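Local coordinates for protein purine nucleoside phosphorylase (Schistosoma mansoni, PDB 6BIF) that probably catalyses the reversible phosphorolysis of purine nucleosides such as inosine and guanosine to the free base and ribose 1-phosphate, at residues N117-I122 with A239-A244; Q84-M89 with G220-P225. All coordinates share one frame; numbering follows the deposited sequence.

Both interactions are buried and border the ligand 1-(4-amino-2-hydroxyphenyl)ethan-1-one, their centres about 13 Å apart. Interaction 1 lies within the central mixed sheet, joining strands 112-121 and 236-246 by backbone hydrogen bonds backed by one polar side-chain pair. Interaction 2 joins two loops, one following strand 78-84 and the other leading into helix 224-232; no direct hydrogen bond crosses it, and side-chain packing with a bridging water does the work. Helix 224-232 and strand 236-246 follow each other in the chain, and the two contacts meet at Asn-117, whose ND2 is hydrogen-bonded to Thr-223 OG1. Interaction 2 alone also reaches another subunit, through Met-89.

Interaction 1 (N117-I122 with A239-A244); sequences NLAGGI and AVSLIA. With DSJ (1-(4-amino-2-hydroxyphenyl)ethan-1-one), chain J; DMS (dimethyl sulfoxide), chain D.
Asn-117, Leu-118 and Ala-119 pair in parallel with Ser-241, Leu-242 and Ile-243. Backbone hydrogen bonds zigzag between them: Asn-117 N gives to Val-240 O (3.2 Å), Leu-242 N to Asn-117 O (2.9 Å), Ala-119 N to Leu-242 O (3.0 Å), and Ala-244 N to Ala-119 O. The CA-H of Leu-118 makes a CH...O contact with Leu-242 O as well. The short strand axes diverge by 55°, a strong twist.

One polar side-chain pair adds to this. Asn-117 holds CG between its backbone N and carbonyl carbon (chi1 62°), which swings the amide over Ser-241; there Ser-241 OG donates to OD1 (2.7 Å), in the amide plane and on a lone pair, at 118° to the C=O. Tyr-194 of strand 189-196 packs on both residues.

These strands belong to the central mixed sheet of the phosphorylase superfamily fold, here near the probable nucleoside site. On the opposite face Leu-118 and Leu-242 meet through apolar contacts, running alongside each other in the same direction with their CD2 methyls 3.9 Å apart; Leu-37 touches both and helix 259-283 packs against them. On the Asn-117 face, Ile-243 turns CG2 to Gly-121 N (3.9 Å), where the glycine leaves room for the methyl.

Two bound molecules line strand 112-121. Leu-118 N, whose N-H points out of the strand pair, gives a nearly straight hydrogen bond to the oxygen of dimethyl sulfoxide (Leu-118 N to O 3.2 Å). The bare CA of Gly-120 lets the amine N of 1-(4-amino-2-hydroxyphenyl)ethan-1-one come to 3.3 Å from it; Asn-245 OD1 and Glu-203 OE2 hydrogen-bond the same ligand.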
ATOM      1  N   ASN A 117     -19.330  12.540   2.500  1.00 19.51           N
ATOM      2  CA  ASN A 117     -18.987  11.309   3.212  1.00 18.70           C
ATOM      3  C   ASN A 117     -19.087  11.557   4.716  1.00 19.32           C
ATOM      4  O   ASN A 117     -19.191  12.703   5.161  1.00 18.91           O
ATOM      5  CB  ASN A 117     -17.561  10.829   2.857  1.00 18.67           C
ATOM      6  CG  ASN A 117     -16.465  11.817   3.257  1.00 19.50           C
ATOM      7  OD1 ASN A 117     -16.279  12.113   4.434  1.00 20.26           O
ATOM      8  ND2 ASN A 117     -15.699  12.281   2.281  1.00 23.40           N
ATOM      9  N   LEU A 118     -19.066  10.462   5.503  1.00 18.37           N
ATOM     10  CA  LEU A 118     -18.773  10.514   6.931  1.00 18.83           C
ATOM     11  C   LEU A 118     -17.321  10.103   7.177  1.00 18.47           C
ATOM     12  O   LEU A 118     -16.762   9.279   6.450  1.00 19.19           O
ATOM     13  CB  LEU A 118     -19.715   9.627   7.741  1.00 21.08           C
ATOM     14  CG  LEU A 118     -21.114  10.285   7.891  1.00 24.72           C
ATOM     15  CD1 LEU A 118     -22.111   9.624   7.016  1.00 26.21           C
ATOM     16  CD2 LEU A 118     -21.564  10.364   9.332  1.00 27.13           C
ATOM     17  N   ALA A 119     -16.708  10.684   8.217  1.00 19.79           N
ATOM     18  CA  ALA A 119     -15.276  10.456   8.462  1.00 18.56           C
ATOM     19  C   ALA A 119     -14.942  10.640   9.940  1.00 18.99           C
ATOM     20  O   ALA A 119     -15.729  11.202  10.719  1.00 18.97           O
ATOM     21  CB  ALA A 119     -14.419  11.408   7.620  1.00 18.95           C
ATOM     22  N   GLY A 120     -13.749  10.169  10.321  1.00 17.96           N
ATOM     23  CA  GLY A 120     -13.256  10.371  11.679  1.00 20.61           C
ATOM     24  C   GLY A 120     -12.420  11.639  11.781  1.00 20.89           C
ATOM     25  O   GLY A 120     -11.621  11.948  10.887  1.00 19.70           O
ATOM     26  N   GLY A 121     -12.628  12.371  12.881  1.00 19.02           N
ATOM     27  CA  GLY A 121     -11.839  13.567  13.168  1.00 19.01           C
ATOM     28  C   GLY A 121     -10.490  13.242  13.807  1.00 20.12           C
ATOM     29  O   GLY A 121     -10.407  12.460  14.766  1.00 21.62           O
ATOM     30  N   ILE A 122      -9.429  13.855  13.276  1.00 18.76           N
ATOM     31  CA  ILE A 122      -8.082  13.769  13.825  1.00 19.32           C
ATOM     32  C   ILE A 122      -7.669  15.097  14.477  1.00 20.56           C
ATOM     33  O   ILE A 122      -7.208  15.123  15.617  1.00 23.51           O
ATOM     34  CB  ILE A 122      -7.075  13.344  12.728  1.00 18.93           C
ATOM     35  CG1 ILE A 122      -7.432  11.968  12.129  1.00 18.01           C
ATOM     36  CG2 ILE A 122      -5.660  13.300  13.268  1.00 20.45           C
ATOM     37  CD1 ILE A 122      -7.349  10.783  13.109  1.00 20.75           C
ATOM     38  N   ALA A 239     -15.995  18.574  -2.085  1.00 19.17           N
ATOM     39  CA  ALA A 239     -16.138  17.414  -1.208  1.00 17.50           C
ATOM     40  C   ALA A 239     -16.258  17.856   0.247  1.00 21.48           C
ATOM     41  O   ALA A 239     -15.465  18.685   0.711  1.00 20.98           O
ATOM     42  CB  ALA A 239     -14.942  16.453  -1.378  1.00 20.55           C
ATOM     43  N   VAL A 240     -17.224  17.284   0.983  1.00 20.15           N
ATOM     44  CA  VAL A 240     -17.516  17.697   2.365  1.00 19.54           C
ATOM     45  C   VAL A 240     -17.625  16.445   3.241  1.00 19.49           C
ATOM     46  O   VAL A 240     -18.381  15.516   2.917  1.00 21.15           O
ATOM     47  CB  VAL A 240     -18.800  18.546   2.448  1.00 20.57           C
ATOM     48  CG1 VAL A 240     -19.093  19.011   3.913  1.00 21.30           C
ATOM     49  CG2 VAL A 240     -18.723  19.792   1.534  1.00 23.84           C
ATOM     50  N   SER A 241     -16.897  16.434   4.363  1.00 17.62           N
ATOM     51  CA  SER A 241     -16.962  15.360   5.359  1.00 17.00           C
ATOM     52  C   SER A 241     -17.840  15.772   6.543  1.00 18.41           C
ATOM     53  O   SER A 241     -17.741  16.896   7.042  1.00 21.29           O
ATOM     54  CB  SER A 241     -15.572  14.997   5.907  1.00 17.45           C
ATOM     55  OG  SER A 241     -14.778  14.296   4.972  1.00 19.06           O
ATOM     56  N   LEU A 242     -18.690  14.847   6.992  1.00 17.31           N
ATOM     57  CA  LEU A 242     -19.450  14.986   8.230  1.00 18.97           C
ATOM     58  C   LEU A 242     -18.746  14.137   9.287  1.00 19.20           C
ATOM     59  O   LEU A 242     -18.532  12.936   9.078  1.00 20.12           O
ATOM     60  CB  LEU A 242     -20.905  14.550   8.038  1.00 21.28           C
ATOM     61  CG  LEU A 242     -21.803  14.405   9.281  1.00 20.39           C
ATOM     62  CD1 LEU A 242     -21.943  15.710  10.093  1.00 21.69           C
ATOM     63  CD2 LEU A 242     -23.201  13.877   8.896  1.00 20.64           C
ATOM     64  N   ILE A 243     -18.325  14.770  10.382  1.00 17.96           N
ATOM     65  CA  ILE A 243     -17.492  14.109  11.392  1.00 19.05           C
ATOM     66  C   ILE A 243     -18.348  13.240  12.317  1.00 20.79           C
ATOM     67  O   ILE A 243     -19.231  13.740  13.011  1.00 20.31           O
ATOM     68  CB  ILE A 243     -16.707  15.158  12.198  1.00 20.92           C
ATOM     69  CG1 ILE A 243     -15.856  16.040  11.253  1.00 20.74           C
ATOM     70  CG2 ILE A 243     -15.877  14.507  13.267  1.00 21.01           C
ATOM     71  CD1 ILE A 243     -14.851  15.251  10.416  1.00 20.32           C
ATOM     72  N   ALA A 244     -18.033  11.936  12.381  1.00 20.92           N
ATOM     73  CA  ALA A 244     -18.784  11.016  13.243  1.00 20.21           C
ATOM     74  C   ALA A 244     -18.294  11.026  14.696  1.00 21.33           C
ATOM     75  O   ALA A 244     -19.096  10.818  15.620  1.00 20.41           O
ATOM     76  CB  ALA A 244     -18.711   9.610  12.657  1.00 20.92           C
TER
HETATM   77  C7  DSJ J 309     -14.413   6.153   8.818  0.99 18.72           C
HETATM   78  C4  DSJ J 309     -16.042   7.205  10.839  0.99 20.47           C
HETATM   79  C5  DSJ J 309     -14.746   6.968  11.060  0.99 18.85           C
HETATM   80  C6  DSJ J 309     -13.882   6.417   9.965  0.99 18.50           C
HETATM   81  C3  DSJ J 309     -16.630   6.903   9.486  0.99 21.66           C
HETATM   82  C2  DSJ J 309     -15.858   6.406   8.521  0.99 19.86           C
HETATM   83  C1  DSJ J 309     -16.383   6.055   7.144  0.99 24.57           C
HETATM   84  O   DSJ J 309     -15.665   5.565   6.310  0.99 23.38           O
HETATM   85  C   DSJ J 309     -17.850   6.314   6.809  0.99 26.24           C
HETATM   86  O1  DSJ J 309     -13.626   5.641   7.802  0.99 18.78           O
HETATM   87  N   DSJ J 309     -14.133   7.228  12.312  0.99 21.19           N
HETATM   88  S   DMS D 303     -19.339   6.940   3.055  1.00 39.99           S
HETATM   89  O   DMS D 303     -20.043   7.888   3.938  1.00 19.57           O
HETATM   90  C1  DMS D 303     -20.386   6.308   1.699  1.00 38.33           C
HETATM   91  C2  DMS D 303     -17.617   7.301   2.673  1.00 31.77           C

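Interaction 2 (Q84-M89 with G220-P225); sequences QGRLHM and GMSTVP. With DSJ (1-(4-amino-2-hydroxyphenyl)ethan-1-one), chain J.
Arg-86 and His-88 reach over Ser-222, joining the loop after strand 78-84 to the turn that leads into helix 224-232, with Thr-223 at its N-cap position. In this family such loops probably border the phosphate pocket; here a dimethyl sulfoxide molecule lies beside Ser-222.

The arginine chain, bent at chi2 and chi3 (134° and 65°), carries its guanidinium across so that one face looks at Ser-222. The hydroxyl OG sits over its centre, 3.6 Å from Arg-86 CZ, although the exact place of OG is less sure. Arg-86 NH1 comes within 3.2 Å of Thr-223 OG1 at an angle too poor for a hydrogen bond. The guanidinium is held instead by a salt bridge from NH1 to Glu-226 and a hydrogen bond from NH2 to Thr-116 O.

The His-88 ring, stacked on Tyr-90, turns CD2 to Ser-222 CB (4.1 Å) and has Met-221 O at its edge. Beyond, the extended Met-221 side chain passes the two oxygens of the ligand, CG 3.5 Å from its hydroxyl O1.

The Met-89 thioether passes the Pro-225 ring running the other way, SD 3.8 Å from Pro-225 CG; Leu-145 of the second subunit also packs on Met-89. A water bridges the backbones, accepting from Met-89 N at 2.9 Å and donating to Met-221 O at 3.1 Å.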
ATOM      1  N   GLN A  84     -26.781   6.742  -6.598  1.00 23.78           N
ATOM      2  CA  GLN A  84     -27.493   6.299  -5.398  1.00 23.71           C
ATOM      3  C   GLN A  84     -26.923   4.941  -4.990  1.00 25.48           C
ATOM      4  O   GLN A  84     -27.327   3.901  -5.518  1.00 27.21           O
ATOM      5  CB  GLN A  84     -28.997   6.244  -5.668  1.00 25.94           C
ATOM      6  CG  GLN A  84     -29.870   5.854  -4.468  1.00 27.95           C
ATOM      7  CD  GLN A  84     -31.359   5.978  -4.772  1.00 33.17           C
ATOM      8  OE1 GLN A  84     -31.858   5.403  -5.747  1.00 33.30           O
ATOM      9  NE2 GLN A  84     -32.077   6.735  -3.940  1.00 38.68           N
ATOM     10  N   GLY A  85     -26.004   4.955  -4.025  1.00 28.22           N
ATOM     11  CA  GLY A  85     -25.195   3.793  -3.696  1.00 29.35           C
ATOM     12  C   GLY A  85     -23.802   3.892  -4.300  1.00 27.70           C
ATOM     13  O   GLY A  85     -23.586   3.456  -5.439  1.00 27.82           O
ATOM     14  N   ARG A  86     -22.842   4.483  -3.585  1.00 26.14           N
ATOM     15  CA  ARG A  86     -21.519   4.601  -4.185  1.00 24.28           C
ATOM     16  C   ARG A  86     -20.742   3.296  -4.035  1.00 23.70           C
ATOM     17  O   ARG A  86     -21.038   2.439  -3.192  1.00 22.48           O
ATOM     18  CB  ARG A  86     -20.681   5.772  -3.611  1.00 30.57           C
ATOM     19  CG  ARG A  86     -20.541   5.891  -2.111  1.00 34.44           C
ATOM     20  CD  ARG A  86     -19.087   6.170  -1.625  1.00 34.19           C
ATOM     21  NE  ARG A  86     -18.452   7.440  -1.994  1.00 28.74           N
ATOM     22  CZ  ARG A  86     -18.547   8.589  -1.328  1.00 28.92           C
ATOM     23  NH1 ARG A  86     -17.874   9.640  -1.770  1.00 30.86           N
ATOM     24  NH2 ARG A  86     -19.327   8.716  -0.256  1.00 29.11           N
ATOM     25  N   LEU A  87     -19.731   3.156  -4.890  1.00 22.35           N
ATOM     26  CA  LEU A  87     -18.828   2.009  -4.866  1.00 21.45           C
ATOM     27  C   LEU A  87     -17.602   2.324  -4.015  1.00 21.69           C
ATOM     28  O   LEU A  87     -16.962   3.356  -4.206  1.00 23.45           O
ATOM     29  CB  LEU A  87     -18.388   1.639  -6.286  1.00 24.54           C
ATOM     30  CG  LEU A  87     -19.391   0.819  -7.102  1.00 30.20           C
ATOM     31  CD1 LEU A  87     -20.591   1.646  -7.425  1.00 32.48           C
ATOM     32  CD2 LEU A  87     -18.757   0.288  -8.388  1.00 32.07           C
ATOM     33  N   HIS A  88     -17.271   1.421  -3.094  1.00 17.57           N
ATOM     34  CA  HIS A  88     -16.131   1.566  -2.185  1.00 17.54           C
ATOM     35  C   HIS A  88     -15.040   0.546  -2.489  1.00 17.26           C
ATOM     36  O   HIS A  88     -15.333  -0.642  -2.637  1.00 16.70           O
ATOM     37  CB  HIS A  88     -16.549   1.333  -0.730  1.00 19.44           C
ATOM     38  CG  HIS A  88     -17.545   2.313  -0.192  1.00 23.38           C
ATOM     39  ND1 HIS A  88     -18.907   2.168  -0.364  1.00 24.06           N
ATOM     40  CD2 HIS A  88     -17.375   3.422   0.566  1.00 23.74           C
ATOM     41  CE1 HIS A  88     -19.532   3.163   0.238  1.00 26.81           C
ATOM     42  NE2 HIS A  88     -18.627   3.932   0.819  1.00 24.29           N
ATOM     43  N   MET A  89     -13.768   0.989  -2.479  1.00 15.95           N
ATOM     44  CA  MET A  89     -12.697   0.068  -2.875  1.00 14.84           C
ATOM     45  C   MET A  89     -12.479  -1.065  -1.856  1.00 16.34           C
ATOM     46  O   MET A  89     -11.944  -2.129  -2.247  1.00 16.22           O
ATOM     47  CB  MET A  89     -11.396   0.832  -3.171  1.00 16.02           C
ATOM     48  CG  MET A  89     -11.625   1.797  -4.352  1.00 19.70           C
ATOM     49  SD  MET A  89     -10.234   2.336  -5.361  1.00 20.52           S
ATOM     50  CE  MET A  89      -9.832   0.772  -6.180  1.00 24.88           C
ATOM     51  N   GLY A 220     -10.994   8.766   6.260  1.00 16.41           N
ATOM     52  CA  GLY A 220     -12.127   7.971   5.803  1.00 17.44           C
ATOM     53  C   GLY A 220     -11.730   6.992   4.714  1.00 16.79           C
ATOM     54  O   GLY A 220     -10.557   6.911   4.329  1.00 17.28           O
ATOM     55  N   MET A 221     -12.741   6.264   4.192  1.00 14.44           N
ATOM     56  CA  MET A 221     -12.513   5.110   3.311  1.00 14.73           C
ATOM     57  C   MET A 221     -13.087   5.309   1.899  1.00 17.71           C
ATOM     58  O   MET A 221     -13.324   4.318   1.187  1.00 16.75           O
ATOM     59  CB  MET A 221     -13.116   3.845   3.924  1.00 17.01           C
ATOM     60  CG  MET A 221     -12.606   3.454   5.309  1.00 18.66           C
ATOM     61  SD  MET A 221     -13.600   2.100   5.982  1.00 17.68           S
ATOM     62  CE  MET A 221     -13.050   2.101   7.694  1.00 19.74           C
ATOM     63  N   SER A 222     -13.326   6.553   1.480  1.00 17.16           N
ATOM     64  CA  SER A 222     -13.912   6.836   0.166  1.00 17.36           C
ATOM     65  C   SER A 222     -13.311   8.116  -0.419  1.00 18.43           C
ATOM     66  O   SER A 222     -12.282   8.617   0.034  1.00 16.03           O
ATOM     67  CB  SER A 222     -15.439   6.972   0.283  1.00 19.53           C
ATOM     68  OG  SER A 222     -15.800   8.193   0.927  1.00 20.39           O
ATOM     69  N   THR A 223     -13.960   8.609  -1.475  1.00 17.76           N
ATOM     70  CA  THR A 223     -13.856   9.975  -1.989  1.00 16.23           C
ATOM     71  C   THR A 223     -12.587  10.223  -2.829  1.00 18.15           C
ATOM     72  O   THR A 223     -12.707  10.675  -3.980  1.00 17.42           O
ATOM     73  CB  THR A 223     -13.994  10.960  -0.815  1.00 16.75           C
ATOM     74  OG1 THR A 223     -15.292  10.778  -0.187  1.00 18.87           O
ATOM     75  CG2 THR A 223     -13.895  12.413  -1.310  1.00 17.60           C
ATOM     76  N   VAL A 224     -11.386   9.912  -2.305  1.00 15.68           N
ATOM     77  CA  VAL A 224     -10.141  10.178  -3.059  1.00 16.91           C
ATOM     78  C   VAL A 224     -10.137   9.471  -4.418  1.00 17.61           C
ATOM     79  O   VAL A 224      -9.758  10.111  -5.414  1.00 16.83           O
ATOM     80  CB  VAL A 224      -8.915   9.855  -2.193  1.00 18.01           C
ATOM     81  CG1 VAL A 224      -7.607   9.823  -2.987  1.00 18.09           C
ATOM     82  CG2 VAL A 224      -8.795  10.886  -1.052  1.00 18.58           C
ATOM     83  N   PRO A 225     -10.575   8.202  -4.546  1.00 16.09           N
ATOM     84  CA  PRO A 225     -10.619   7.581  -5.897  1.00 14.99           C
ATOM     85  C   PRO A 225     -11.488   8.359  -6.879  1.00 14.95           C
ATOM     86  O   PRO A 225     -11.028   8.666  -7.988  1.00 16.56           O
ATOM     87  CB  PRO A 225     -11.186   6.177  -5.614  1.00 17.64           C
ATOM     88  CG  PRO A 225     -10.772   5.889  -4.167  1.00 17.02           C
ATOM     89  CD  PRO A 225     -10.974   7.235  -3.493  1.00 16.95           C
TER
HETATM   90  C7  DSJ J 309     -14.413   6.153   8.818  0.99 18.72           C
HETATM   91  C4  DSJ J 309     -16.042   7.205  10.839  0.99 20.47           C
HETATM   92  C5  DSJ J 309     -14.746   6.968  11.060  0.99 18.85           C
HETATM   93  C6  DSJ J 309     -13.882   6.417   9.965  0.99 18.50           C
HETATM   94  C3  DSJ J 309     -16.630   6.903   9.486  0.99 21.66           C
HETATM   95  C2  DSJ J 309     -15.858   6.406   8.521  0.99 19.86           C
HETATM   96  C1  DSJ J 309     -16.383   6.055   7.144  0.99 24.57           C
HETATM   97  O   DSJ J 309     -15.665   5.565   6.310  0.99 23.38           O
HETATM   98  C   DSJ J 309     -17.850   6.314   6.809  0.99 26.24           C
HETATM   99  O1  DSJ J 309     -13.626   5.641   7.802  0.99 18.78           O
HETATM  100  N   DSJ J 309     -14.133   7.228  12.312  0.99 21.19           N
HETATM  101  O   HOH W   1     -13.225   3.792  -1.882  1.00 18.67           O